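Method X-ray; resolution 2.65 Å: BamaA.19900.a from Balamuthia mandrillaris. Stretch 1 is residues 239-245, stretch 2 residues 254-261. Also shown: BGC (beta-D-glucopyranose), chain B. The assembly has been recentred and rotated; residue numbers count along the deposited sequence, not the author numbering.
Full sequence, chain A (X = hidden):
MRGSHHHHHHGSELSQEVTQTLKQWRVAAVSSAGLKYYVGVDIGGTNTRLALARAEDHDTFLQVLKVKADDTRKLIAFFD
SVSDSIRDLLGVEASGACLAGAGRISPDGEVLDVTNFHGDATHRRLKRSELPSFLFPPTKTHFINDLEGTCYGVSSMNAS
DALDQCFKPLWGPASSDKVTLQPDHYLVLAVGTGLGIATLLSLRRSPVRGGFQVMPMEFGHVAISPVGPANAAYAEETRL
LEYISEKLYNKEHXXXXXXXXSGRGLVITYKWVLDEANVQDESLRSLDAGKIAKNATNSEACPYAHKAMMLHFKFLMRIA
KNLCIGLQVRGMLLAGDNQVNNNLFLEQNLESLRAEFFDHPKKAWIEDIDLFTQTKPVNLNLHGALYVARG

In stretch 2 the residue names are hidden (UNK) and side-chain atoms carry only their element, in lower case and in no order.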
# COMPACT_ATOMS: atom_id res chain seq x y z
N ARG A 239 25.75 8.92 2.06
CA ARG A 239 26.47 9.53 0.95
C ARG A 239 25.81 9.18 -0.39
O ARG A 239 25.65 10.05 -1.25
CB ARG A 239 27.94 9.10 0.96
CG ARG A 239 28.74 9.60 2.17
CD ARG A 239 30.25 9.56 1.93
NE ARG A 239 30.71 8.23 1.53
CZ ARG A 239 31.02 7.24 2.37
NH1 ARG A 239 30.91 7.42 3.69
NH2 ARG A 239 31.43 6.07 1.90
N LEU A 240 25.41 7.92 -0.56
CA LEU A 240 24.78 7.51 -1.81
C LEU A 240 23.46 8.24 -2.04
O LEU A 240 23.19 8.71 -3.15
CB LEU A 240 24.56 5.99 -1.82
CG LEU A 240 23.60 5.47 -2.89
CD1 LEU A 240 24.13 5.71 -4.30
CD2 LEU A 240 23.33 4.00 -2.66
N LEU A 241 22.63 8.33 -1.00
CA LEU A 241 21.36 9.03 -1.13
C LEU A 241 21.57 10.52 -1.43
O LEU A 241 20.84 11.11 -2.23
CB LEU A 241 20.55 8.85 0.15
CG LEU A 241 20.14 7.42 0.48
CD1 LEU A 241 19.45 7.34 1.84
CD2 LEU A 241 19.25 6.84 -0.61
N GLU A 242 22.58 11.13 -0.81
CA GLU A 242 22.85 12.54 -1.08
C GLU A 242 23.42 12.75 -2.47
O GLU A 242 23.15 13.77 -3.11
CB GLU A 242 23.80 13.11 -0.02
CG GLU A 242 23.17 13.28 1.34
CD GLU A 242 24.15 13.72 2.43
OE1 GLU A 242 23.77 13.71 3.61
OE2 GLU A 242 25.30 14.10 2.09
N TYR A 243 24.22 11.80 -2.96
CA TYR A 243 24.76 11.89 -4.31
C TYR A 243 23.64 11.82 -5.34
O TYR A 243 23.54 12.68 -6.23
CB TYR A 243 25.78 10.76 -4.51
CG TYR A 243 26.40 10.61 -5.88
CD1 TYR A 243 25.78 9.85 -6.88
CD2 TYR A 243 27.65 11.15 -6.15
CE1 TYR A 243 26.37 9.68 -8.11
CE2 TYR A 243 28.25 10.98 -7.38
CZ TYR A 243 27.61 10.25 -8.36
OH TYR A 243 28.22 10.10 -9.58
N ILE A 244 22.77 10.81 -5.23
CA ILE A 244 21.66 10.69 -6.17
C ILE A 244 20.70 11.86 -6.03
O ILE A 244 20.23 12.42 -7.02
CB ILE A 244 20.95 9.34 -5.98
CG1 ILE A 244 21.92 8.19 -6.26
CG2 ILE A 244 19.72 9.25 -6.88
CD1 ILE A 244 21.29 6.85 -6.20
N SER A 245 20.39 12.25 -4.79
CA SER A 245 19.51 13.39 -4.59
C SER A 245 20.09 14.64 -5.21
O SER A 245 19.36 15.48 -5.74
CB SER A 245 19.25 13.61 -3.10
OG SER A 245 18.42 14.73 -2.92
N UNK A 254 14.04 13.90 -1.17
CA UNK A 254 14.51 12.55 -0.91
C UNK A 254 14.21 11.67 -2.12
O UNK A 254 13.12 11.75 -2.69
c UNK A 254 13.82 11.99 0.33
N UNK A 255 15.17 10.83 -2.49
CA UNK A 255 15.03 10.09 -3.75
C UNK A 255 13.94 9.02 -3.64
O UNK A 255 13.56 8.58 -2.55
c UNK A 255 17.99 7.56 -3.88
c UNK A 255 16.37 9.49 -4.19
c UNK A 255 16.74 8.27 -3.36
c UNK A 255 17.47 10.51 -4.08
N UNK A 256 13.42 8.63 -4.79
CA UNK A 256 12.46 7.53 -4.88
C UNK A 256 13.21 6.22 -4.93
O UNK A 256 14.37 6.16 -5.35
c UNK A 256 10.20 9.06 -7.68
c UNK A 256 11.58 7.65 -6.13
o UNK A 256 9.39 10.00 -7.84
c UNK A 256 11.04 9.03 -6.42
o UNK A 256 10.33 8.13 -8.52
N UNK A 257 12.53 5.14 -4.50
CA UNK A 257 13.14 3.82 -4.61
C UNK A 257 13.57 3.53 -6.04
O UNK A 257 14.63 2.93 -6.27
c UNK A 257 13.28 1.85 -2.00
c UNK A 257 11.22 3.02 -1.77
c UNK A 257 12.23 2.53 -2.59
o UNK A 257 12.36 1.95 1.53
c UNK A 257 11.26 2.82 -0.41
c UNK A 257 12.32 2.15 0.16
c UNK A 257 12.18 2.74 -4.10
c UNK A 257 13.33 1.65 -0.63
N UNK A 258 12.77 3.99 -7.02
CA UNK A 258 13.11 3.79 -8.43
C UNK A 258 14.39 4.52 -8.83
O UNK A 258 15.03 4.14 -9.82
o UNK A 258 11.06 5.19 -12.51
c UNK A 258 10.95 4.26 -11.67
c UNK A 258 11.95 4.24 -9.32
c UNK A 258 12.16 3.92 -10.80
o UNK A 258 9.90 3.62 -11.52
N UNK A 259 14.80 5.54 -8.07
CA UNK A 259 16.05 6.21 -8.41
C UNK A 259 17.26 5.34 -8.14
O UNK A 259 18.37 5.67 -8.60
o UNK A 259 14.68 9.41 -7.35
c UNK A 259 16.15 7.54 -7.67
c UNK A 259 15.10 8.55 -8.15
o UNK A 259 14.71 8.48 -9.34
N UNK A 260 17.09 4.23 -7.42
CA UNK A 260 18.13 3.23 -7.25
C UNK A 260 17.74 1.90 -7.87
O UNK A 260 18.56 1.26 -8.56
c UNK A 260 19.49 4.23 -3.74
c UNK A 260 19.27 1.79 -5.50
c UNK A 260 19.19 4.30 -5.23
c UNK A 260 18.47 3.06 -5.75
N UNK A 261 16.49 1.49 -7.68
CA UNK A 261 16.04 0.16 -8.07
C UNK A 261 15.48 0.24 -9.47
O UNK A 261 14.26 0.20 -9.68
c UNK A 261 15.51 -0.19 -5.64
c UNK A 261 14.71 -1.86 -7.34
c UNK A 261 15.01 -0.39 -7.06
C2 BGC B . 5.78 3.47 -13.53
C3 BGC B . 4.84 2.31 -13.25
C4 BGC B . 5.36 1.05 -13.93
C5 BGC B . 6.81 0.80 -13.50
C6 BGC B . 7.44 -0.40 -14.15
C1 BGC B . 7.19 3.10 -13.10
O1 BGC B . 8.06 4.15 -13.26
O2 BGC B . 5.34 4.63 -12.83
O3 BGC B . 3.52 2.61 -13.68
O4 BGC B . 4.59 -0.07 -13.53
O5 BGC B . 7.60 1.95 -13.85
O6 BGC B . 7.23 -0.42 -15.54

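Position 254 carries a single side-chain carbon. Its CA-to-CB bond points away from the helix of stretch 1; its nearest approach is 6.3 Å, from CB to Ser245 OG. One carbon means alanine: Ala254 leads into the contact without joining it.

Position 255 has four carbons, forked at the first, with one arm two carbons long, directed toward the helix. The short arm lies 3.5 Å from Ser245 N and 3.8 Å from Ile244 CG2; the end of the long arm is 3.6 Å from Leu241 CD2. This is isoleucine. The fork at CB lets Ile255, with chi1 p, span helix residues 241, 244 and 245, and it is the residue of stretch 2 most covered by the helix.

Position 256 shows three carbons in a row, the third bearing two oxygens, out of reach of stretch 1. This is glutamate, and both carboxylate oxygens of Glu256 find hydrogen bonds elsewhere in the structure, as a buried acid needs.

At position 257 one carbon leads to a six-carbon ring bearing an oxygen, again remote from the helix. It is tyrosine; the buried ring of Tyr257 can pack as an apolar group while its hydroxyl is hydrogen-bonded elsewhere.

Position 258 repeats the pattern of three carbons and two terminal oxygens and lies out of reach of stretch 1, so it is glutamate. The extended chi1 and chi2 of Glu258 (both t) carry its carboxylate to the sugar, where BGC O1 donates a hydrogen bond to Glu258 OE1 at 2.6 Å.

Position 259 has two carbons, the second bearing two oxygens. Its CA-to-CB bond points toward the helix, and CB lies 4.0 Å from Ile244 CG2. It is aspartate. This shorter acid reaches back along its own stretch, Asp259 OD2 accepting from Glu256 N at 3.0 Å, while Asp259 N donates to Glu256 O at 2.8 Å.

Position 260 has four carbons, forked at the first, one arm two carbons long. The first carbon of that arm is 3.4 Å from Ile244 CD1, and its tip is 4.0 Å from Leu240 CD2 and 4.1 Å from Leu241 CD2. Isoleucine fits: Ile260 presents only hydrocarbon to three apolar side chains.

Position 261, out of the helix's reach, has one carbon carrying two more, which is valine. The hydrocarbon side chain of Val261 leaves no polar group unsatisfied in its buried place.

No hydrogen bond crosses between the stretches. Ile255 and Ile260 pack against the helix, both touching Leu241 and Ile244; the two stretches bury 293 Å² between them, both sides summed. Apolar packing holds the contact, while the intervening turn is braced by its own hydrogen bonds, has further polar bonds elsewhere in the structure, and sends Glu258 to the glucose.

Stretch 2 254-261: AIEYEDIV
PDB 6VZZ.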